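Local coordinates for protein CDC25-like phosphatase YCH1 (Saccharomyces cerevisiae, PDB 3FS5) that acts as a protein phosphatase built on a single-domain rhodanese fold, homologous to the catalytic domain of Cdc25 phosphatases, at residues A[16-19]-A[20-24]; A[106-109]-A[110-114]; A[133-136]-A[137-140]. All coordinates share one frame; numbering follows the deposited sequence.

Contact 1. Residues A[16-19]-A[20-24]; sequences ELHR and WMQEG
Helix 14-23, an outer helix of the rhodanese alpha/beta fold, sets Trp-20 one turn beyond Glu-16, and four i to i+4 backbone bonds run along the helix from Trp-20 N to Glu-23 N. In the first, Trp-20 N meets Glu-16 O at 3.0 Å with an N-H...O angle of 161°. The same carbonyl oxygen also lies over one face of the indole, 3.2 Å from Trp-20 CD1. Because Glu-16 CG is anti to its own nitrogen (chi1 -174°), its extended chain passes over the same face, near the rim, CG standing 3.6 Å from Trp-20 NE1, and the carboxylate plane is turned 84° from the indole. On the buried side Leu-17 CG packs 4.1 Å from Met-21 SD; Ile-87 and Trp-128 adjoin Leu-17, while Trp-119 meets Trp-20 edge-to-face. His-18 stacks on Tyr-132, and Gln-22, bent at its second torsion, brings CG obliquely to 3.5 Å from His-18 CE1. On the outer side Glu-23 hangs over one face of the Arg-19 guanidinium: NE to OE1 is a long 4.0 Å salt bridge of charges alone, with no N-H aimed at the oxygen. The helix ends at Gly-24, whose positive phi would drive a CB into the carbonyl oxygen of Glu-23; its N still bonds Trp-20 O at 2.8 Å.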
loop_
_atom_site.group_PDB
_atom_site.type_symbol
_atom_site.label_atom_id
_atom_site.label_comp_id
_atom_site.label_asym_id
_atom_site.label_seq_id
_atom_site.Cartn_x
_atom_site.Cartn_y
_atom_site.Cartn_z
ATOM N N GLU A 16 -6.199 -11.695 0.455
ATOM C CA GLU A 16 -6.203 -11.322 1.866
ATOM C C GLU A 16 -6.515 -9.836 2.051
ATOM O O GLU A 16 -7.212 -9.463 2.991
ATOM C CB GLU A 16 -4.870 -11.669 2.540
ATOM C CG GLU A 16 -4.903 -11.422 4.047
ATOM C CD GLU A 16 -3.835 -12.184 4.819
ATOM O OE1 GLU A 16 -3.855 -12.114 6.070
ATOM O OE2 GLU A 16 -2.982 -12.847 4.186
ATOM N N LEU A 17 -6.004 -8.982 1.167
ATOM C CA LEU A 17 -6.297 -7.556 1.279
ATOM C C LEU A 17 -7.790 -7.348 1.050
ATOM O O LEU A 17 -8.434 -6.569 1.749
ATOM C CB LEU A 17 -5.511 -6.740 0.244
ATOM C CG LEU A 17 -5.882 -5.252 0.165
ATOM C CD1 LEU A 17 -5.725 -4.599 1.537
ATOM C CD2 LEU A 17 -5.000 -4.554 -0.868
ATOM N N HIS A 18 -8.337 -8.055 0.070
ATOM C CA HIS A 18 -9.752 -7.932 -0.237
ATOM C C HIS A 18 -10.589 -8.300 0.983
ATOM O O HIS A 18 -11.602 -7.665 1.265
ATOM C CB HIS A 18 -10.112 -8.831 -1.429
ATOM C CG HIS A 18 -11.576 -8.873 -1.727
ATOM N ND1 HIS A 18 -12.424 -9.794 -1.152
ATOM C CD2 HIS A 18 -12.351 -8.077 -2.500
ATOM C CE1 HIS A 18 -13.659 -9.563 -1.556
ATOM N NE2 HIS A 18 -13.643 -8.526 -2.374
ATOM N N ARG A 19 -10.159 -9.321 1.713
ATOM C CA ARG A 19 -10.877 -9.746 2.906
ATOM C C ARG A 19 -10.819 -8.628 3.949
ATOM O O ARG A 19 -11.829 -8.304 4.575
ATOM C CB ARG A 19 -10.263 -11.032 3.466
ATOM C CG ARG A 19 -11.038 -11.626 4.631
ATOM C CD ARG A 19 -10.433 -12.946 5.097
ATOM N NE ARG A 19 -11.067 -13.421 6.327
ATOM C CZ ARG A 19 -12.271 -13.987 6.393
ATOM N NH1 ARG A 19 -12.755 -14.376 7.568
ATOM N NH2 ARG A 19 -12.986 -14.179 5.289
ATOM N N TRP A 20 -9.640 -8.032 4.125
ATOM C CA TRP A 20 -9.477 -6.933 5.079
ATOM C C TRP A 20 -10.395 -5.768 4.722
ATOM O O TRP A 20 -10.943 -5.098 5.600
ATOM C CB TRP A 20 -8.035 -6.409 5.071
ATOM C CG TRP A 20 -7.010 -7.328 5.653
ATOM C CD1 TRP A 20 -7.190 -8.618 6.068
ATOM C CD2 TRP A 20 -5.628 -7.022 5.878
ATOM N NE1 TRP A 20 -6.003 -9.132 6.538
ATOM C CE2 TRP A 20 -5.029 -8.173 6.432
ATOM C CE3 TRP A 20 -4.839 -5.885 5.666
ATOM C CZ2 TRP A 20 -3.675 -8.220 6.779
ATOM C CZ3 TRP A 20 -3.488 -5.933 6.013
ATOM C CH2 TRP A 20 -2.925 -7.095 6.562
ATOM N N MET A 21 -10.535 -5.505 3.428
ATOM C CA MET A 21 -11.378 -4.404 2.982
ATOM C C MET A 21 -12.853 -4.683 3.261
ATOM O O MET A 21 -13.596 -3.784 3.658
ATOM C CB MET A 21 -11.138 -4.135 1.494
ATOM C CG MET A 21 -9.765 -3.515 1.226
ATOM S SD MET A 21 -9.377 -3.250 -0.513
ATOM C CE MET A 21 -10.398 -1.821 -0.871
ATOM N N GLN A 22 -13.266 -5.933 3.069
ATOM C CA GLN A 22 -14.649 -6.327 3.322
ATOM C C GLN A 22 -14.995 -6.172 4.807
ATOM O O GLN A 22 -16.080 -5.705 5.151
ATOM C CB GLN A 22 -14.876 -7.785 2.899
ATOM C CG GLN A 22 -14.860 -8.031 1.390
ATOM C CD GLN A 22 -16.100 -7.493 0.692
ATOM O OE1 GLN A 22 -16.345 -6.290 0.679
ATOM N NE2 GLN A 22 -16.891 -8.391 0.114
ATOM N N GLU A 23 -14.068 -6.558 5.682
ATOM C CA GLU A 23 -14.285 -6.477 7.129
ATOM C C GLU A 23 -14.001 -5.111 7.744
ATOM O O GLU A 23 -14.528 -4.787 8.809
ATOM C CB GLU A 23 -13.434 -7.528 7.846
ATOM C CG GLU A 23 -13.778 -8.953 7.473
ATOM C CD GLU A 23 -13.039 -9.966 8.317
ATOM O OE1 GLU A 23 -11.793 -10.003 8.258
ATOM O OE2 GLU A 23 -13.706 -10.730 9.044
ATOM N N GLY A 24 -13.155 -4.321 7.090
ATOM C CA GLY A 24 -12.834 -3.004 7.608
ATOM C C GLY A 24 -11.627 -2.981 8.529
ATOM O O GLY A 24 -11.296 -1.944 9.100
#

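Contact 2. Residues A[106-109]-A[110-114]; sequences RSLD and TAELS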
loop_
_atom_site.group_PDB
_atom_site.type_symbol
_atom_site.label_atom_id
_atom_site.label_comp_id
_atom_site.label_asym_id
_atom_site.label_seq_id
_atom_site.Cartn_x
_atom_site.Cartn_y
_atom_site.Cartn_z
ATOM N N ARG A 106 13.069 3.150 7.284
ATOM C CA ARG A 106 14.277 3.846 7.692
ATOM C C ARG A 106 14.016 5.246 8.245
ATOM O O ARG A 106 14.879 5.816 8.912
ATOM C CB ARG A 106 15.270 3.911 6.523
ATOM C CG ARG A 106 15.828 2.548 6.107
ATOM C CD ARG A 106 16.579 1.900 7.256
ATOM N NE ARG A 106 17.003 0.525 6.987
ATOM C CZ ARG A 106 17.896 0.171 6.065
ATOM N NH1 ARG A 106 18.212 -1.106 5.909
ATOM N NH2 ARG A 106 18.466 1.089 5.297
ATOM N N SER A 107 12.830 5.793 7.991
ATOM C CA SER A 107 12.505 7.128 8.483
ATOM C C SER A 107 11.826 7.100 9.847
ATOM O O SER A 107 11.558 8.151 10.426
ATOM C CB SER A 107 11.608 7.875 7.485
ATOM O OG SER A 107 10.268 7.414 7.546
ATOM N N LEU A 108 11.559 5.901 10.362
ATOM C CA LEU A 108 10.902 5.742 11.661
ATOM C C LEU A 108 11.887 5.708 12.827
ATOM O O LEU A 108 12.971 5.140 12.711
ATOM C CB LEU A 108 10.084 4.446 11.688
ATOM C CG LEU A 108 8.918 4.270 10.713
ATOM C CD1 LEU A 108 8.275 2.905 10.933
ATOM C CD2 LEU A 108 7.903 5.372 10.922
ATOM N N ASP A 109 11.503 6.315 13.948
ATOM C CA ASP A 109 12.335 6.314 15.150
ATOM C C ASP A 109 12.131 4.973 15.835
ATOM O O ASP A 109 11.170 4.264 15.543
ATOM C CB ASP A 109 11.909 7.416 16.123
ATOM C CG ASP A 109 12.204 8.799 15.606
ATOM O OD1 ASP A 109 13.388 9.083 15.327
ATOM O OD2 ASP A 109 11.252 9.602 15.484
ATOM N N THR A 110 13.023 4.631 16.758
ATOM C CA THR A 110 12.908 3.368 17.472
ATOM C C THR A 110 11.569 3.292 18.209
ATOM O O THR A 110 11.020 2.208 18.412
ATOM C CB THR A 110 14.062 3.193 18.487
ATOM O OG1 THR A 110 14.029 4.261 19.443
ATOM C CG2 THR A 110 15.405 3.210 17.772
ATOM N N ALA A 111 11.040 4.449 18.594
ATOM C CA ALA A 111 9.768 4.509 19.307
ATOM C C ALA A 111 8.578 4.333 18.365
ATOM O O ALA A 111 7.507 3.886 18.777
ATOM C CB ALA A 111 9.651 5.836 20.051
ATOM N N GLU A 112 8.773 4.680 17.098
ATOM C CA GLU A 112 7.715 4.570 16.104
ATOM C C GLU A 112 7.728 3.213 15.395
ATOM O O GLU A 112 6.786 2.870 14.678
ATOM C CB GLU A 112 7.860 5.703 15.081
ATOM C CG GLU A 112 7.992 7.075 15.731
ATOM C CD GLU A 112 8.350 8.176 14.751
ATOM O OE1 GLU A 112 9.310 7.992 13.972
ATOM O OE2 GLU A 112 7.681 9.231 14.770
ATOM N N LEU A 113 8.791 2.442 15.598
ATOM C CA LEU A 113 8.904 1.135 14.965
ATOM C C LEU A 113 7.758 0.203 15.333
ATOM O O LEU A 113 7.336 -0.614 14.516
ATOM C CB LEU A 113 10.228 0.465 15.336
ATOM C CG LEU A 113 11.481 0.870 14.555
ATOM C CD1 LEU A 113 12.664 0.041 15.040
ATOM C CD2 LEU A 113 11.256 0.646 13.061
ATOM N N SER A 114 7.254 0.327 16.557
ATOM C CA SER A 114 6.168 -0.532 17.021
ATOM C C SER A 114 4.776 -0.065 16.598
ATOM O O SER A 114 3.793 -0.787 16.772
ATOM C CB SER A 114 6.212 -0.642 18.548
ATOM O OG SER A 114 6.055 0.636 19.145
#
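Asp-109 and Glu-112 are the ends of a type I beta turn in which Glu-112 N bonds Asp-109 O at 2.9 Å, and Leu-113 N adds a weak bond to the same oxygen. The turn opens a short run, 110-114, of helical backbone angles without regular helical bonds, in the connection from helix 96-106 to strand 116-121 of the rhodanese fold. The Glu-112 side chain folds back over the turn: CG is anti to the carbonyl carbon (chi1 -51°), the rest of the chain is extended, and OE1 takes Asp-109 N with its anti lone pair at 2.8 Å and an N-H...O angle of 165°. The two carboxylates then lie side by side, pointing the same way with planes 32° apart, and Asp-109 OD2 comes within 2.9 Å of Glu-112 OE1. Two acceptors this close would probably repel, and the salt bridge of Lys-70 to Glu-112 OE1 is likely to offset this. Lys-70, on helix 63-78, also bonds Ser-107 O. Beneath the turn Leu-108 is buried, its carbonyl oxygen held by the hydroxyl of Tyr-4. Leu-108 CD2 reaches Glu-112 CB at 4.2 Å, and Leu-108 CB lies 4.2 Å from Leu-113 CD2.

Contact 3. Residues A[133-136]-A[137-140]; sequences GDDE and SVTA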
loop_
_atom_site.group_PDB
_atom_site.type_symbol
_atom_site.label_atom_id
_atom_site.label_comp_id
_atom_site.label_asym_id
_atom_site.label_seq_id
_atom_site.Cartn_x
_atom_site.Cartn_y
_atom_site.Cartn_z
ATOM N N GLY A 133 -10.785 -6.015 -10.531
ATOM C CA GLY A 133 -10.889 -4.824 -11.358
ATOM C C GLY A 133 -12.288 -4.258 -11.536
ATOM O O GLY A 133 -12.497 -3.053 -11.386
ATOM N N ASP A 134 -13.253 -5.119 -11.843
ATOM C CA ASP A 134 -14.621 -4.658 -12.060
ATOM C C ASP A 134 -15.482 -4.617 -10.797
ATOM O O ASP A 134 -16.688 -4.385 -10.872
ATOM C CB ASP A 134 -15.298 -5.526 -13.127
ATOM C CG ASP A 134 -15.652 -6.906 -12.621
ATOM O OD1 ASP A 134 -14.834 -7.508 -11.894
ATOM O OD2 ASP A 134 -16.751 -7.393 -12.962
ATOM N N ASP A 135 -14.864 -4.831 -9.638
ATOM C CA ASP A 135 -15.594 -4.797 -8.372
ATOM C C ASP A 135 -15.567 -3.371 -7.818
ATOM O O ASP A 135 -14.584 -2.937 -7.210
ATOM C CB ASP A 135 -14.962 -5.778 -7.379
ATOM C CG ASP A 135 -15.742 -5.893 -6.083
ATOM O OD1 ASP A 135 -15.445 -6.824 -5.306
ATOM O OD2 ASP A 135 -16.640 -5.062 -5.833
ATOM N N GLU A 136 -16.668 -2.659 -8.047
ATOM C CA GLU A 136 -16.847 -1.271 -7.635
ATOM C C GLU A 136 -16.642 -1.000 -6.150
ATOM O O GLU A 136 -16.329 0.128 -5.762
ATOM C CB GLU A 136 -18.252 -0.801 -8.021
ATOM C CG GLU A 136 -18.664 -1.145 -9.445
ATOM C CD GLU A 136 -20.156 -0.954 -9.678
ATOM O OE1 GLU A 136 -20.649 0.185 -9.509
ATOM O OE2 GLU A 136 -20.837 -1.944 -10.029
ATOM N N SER A 137 -16.829 -2.020 -5.319
ATOM C CA SER A 137 -16.681 -1.845 -3.880
ATOM C C SER A 137 -15.235 -1.794 -3.397
ATOM O O SER A 137 -14.974 -1.316 -2.293
ATOM C CB SER A 137 -17.439 -2.947 -3.126
ATOM O OG SER A 137 -16.857 -4.224 -3.317
ATOM N N VAL A 138 -14.295 -2.271 -4.211
ATOM C CA VAL A 138 -12.888 -2.266 -3.812
ATOM C C VAL A 138 -11.937 -1.610 -4.820
ATOM O O VAL A 138 -10.780 -1.342 -4.499
ATOM C CB VAL A 138 -12.376 -3.703 -3.524
ATOM C CG1 VAL A 138 -13.151 -4.306 -2.360
ATOM C CG2 VAL A 138 -12.512 -4.573 -4.765
ATOM N N THR A 139 -12.425 -1.351 -6.028
ATOM C CA THR A 139 -11.607 -0.729 -7.068
ATOM C C THR A 139 -12.259 0.553 -7.570
ATOM O O THR A 139 -13.450 0.567 -7.875
ATOM C CB THR A 139 -11.412 -1.683 -8.260
ATOM O OG1 THR A 139 -10.770 -2.874 -7.807
ATOM C CG2 THR A 139 -10.552 -1.030 -9.343
ATOM N N ALA A 140 -11.473 1.620 -7.665
ATOM C CA ALA A 140 -11.979 2.913 -8.118
ATOM C C ALA A 140 -11.311 3.409 -9.398
ATOM O O ALA A 140 -10.133 3.144 -9.639
ATOM C CB ALA A 140 -11.800 3.947 -7.013
HETATM O O HOH W 1 -15.859 -7.009 -2.845
#
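Asp-135 holds CG anti to the backbone N (chi1 -175°), which swings the carboxylate over Ser-137, where OD2 accepts twice. The Ser-137 hydroxyl donates to OD2 at 2.7 Å, arriving on the syn side but 34° out of the carboxylate plane. Ser-137 N reaches the same OD2 at 3.1 Å, 38° out of the plane and from the same face, so both donors press on one side of the group. Ser-137 OG sits between its own N and carbonyl carbon, which places hydroxyl and amide alongside each other facing the aspartate. A water bridges the pair, donating to Ser-137 OG at 3.0 Å and lying unusually close to Asp-135 OD1. Against the same carboxylate, crossing it at a slant, lies Val-138, its CG2 3.7 Å from Asp-135 CG. This is an Asx motif: the Asx turn at Ser-137 N sits on a type I beta turn of 135-138, in the link from helix 124-132 to strand 139-140. Asp-135 O accepts from both Val-138 N, at 3.1 Å, and Thr-139 N, at 2.9 Å. With an alanine here, the amide and hydroxyl of Ser-137 would probably both be left without their shared acceptor, and the turn would keep the two bonds to the backbone carbonyl but lose its side-chain bonds. Val-138 also lies on Trp-128 and Tyr-132, and its backbone pairs with Lys-49. Thr-139 OG1 is bonded to Tyr-132 O and Trp-128 NE1 of helix 124-132, while its methyl CG2 rests 3.5 Å from Gly-133 O.

From the N terminus, contact 1 comes first, in helix 14-23 just after edge strand 10-12; contact 2 follows in the turn between helix 96-106 and strand 116-121, its Lys-70 bonds joining that turn to helix 63-78; contact 3 closes the bend from helix 124-132 into strand 139-140, which pairs antiparallel with 47-48. Each joins adjoining residues, so the three run in series without nesting or crossing. Contacts 1 and 3 nevertheless meet in space, bringing helix 14-23 against the residues leading into strand 139-140: Met-21 CE packs 3.7 Å from Val-138 O, and His-18 NE2 lies 3.8 Å from Asp-135 OD1. Contact 2 stands apart, its centre about 33 Å from that of contact 3.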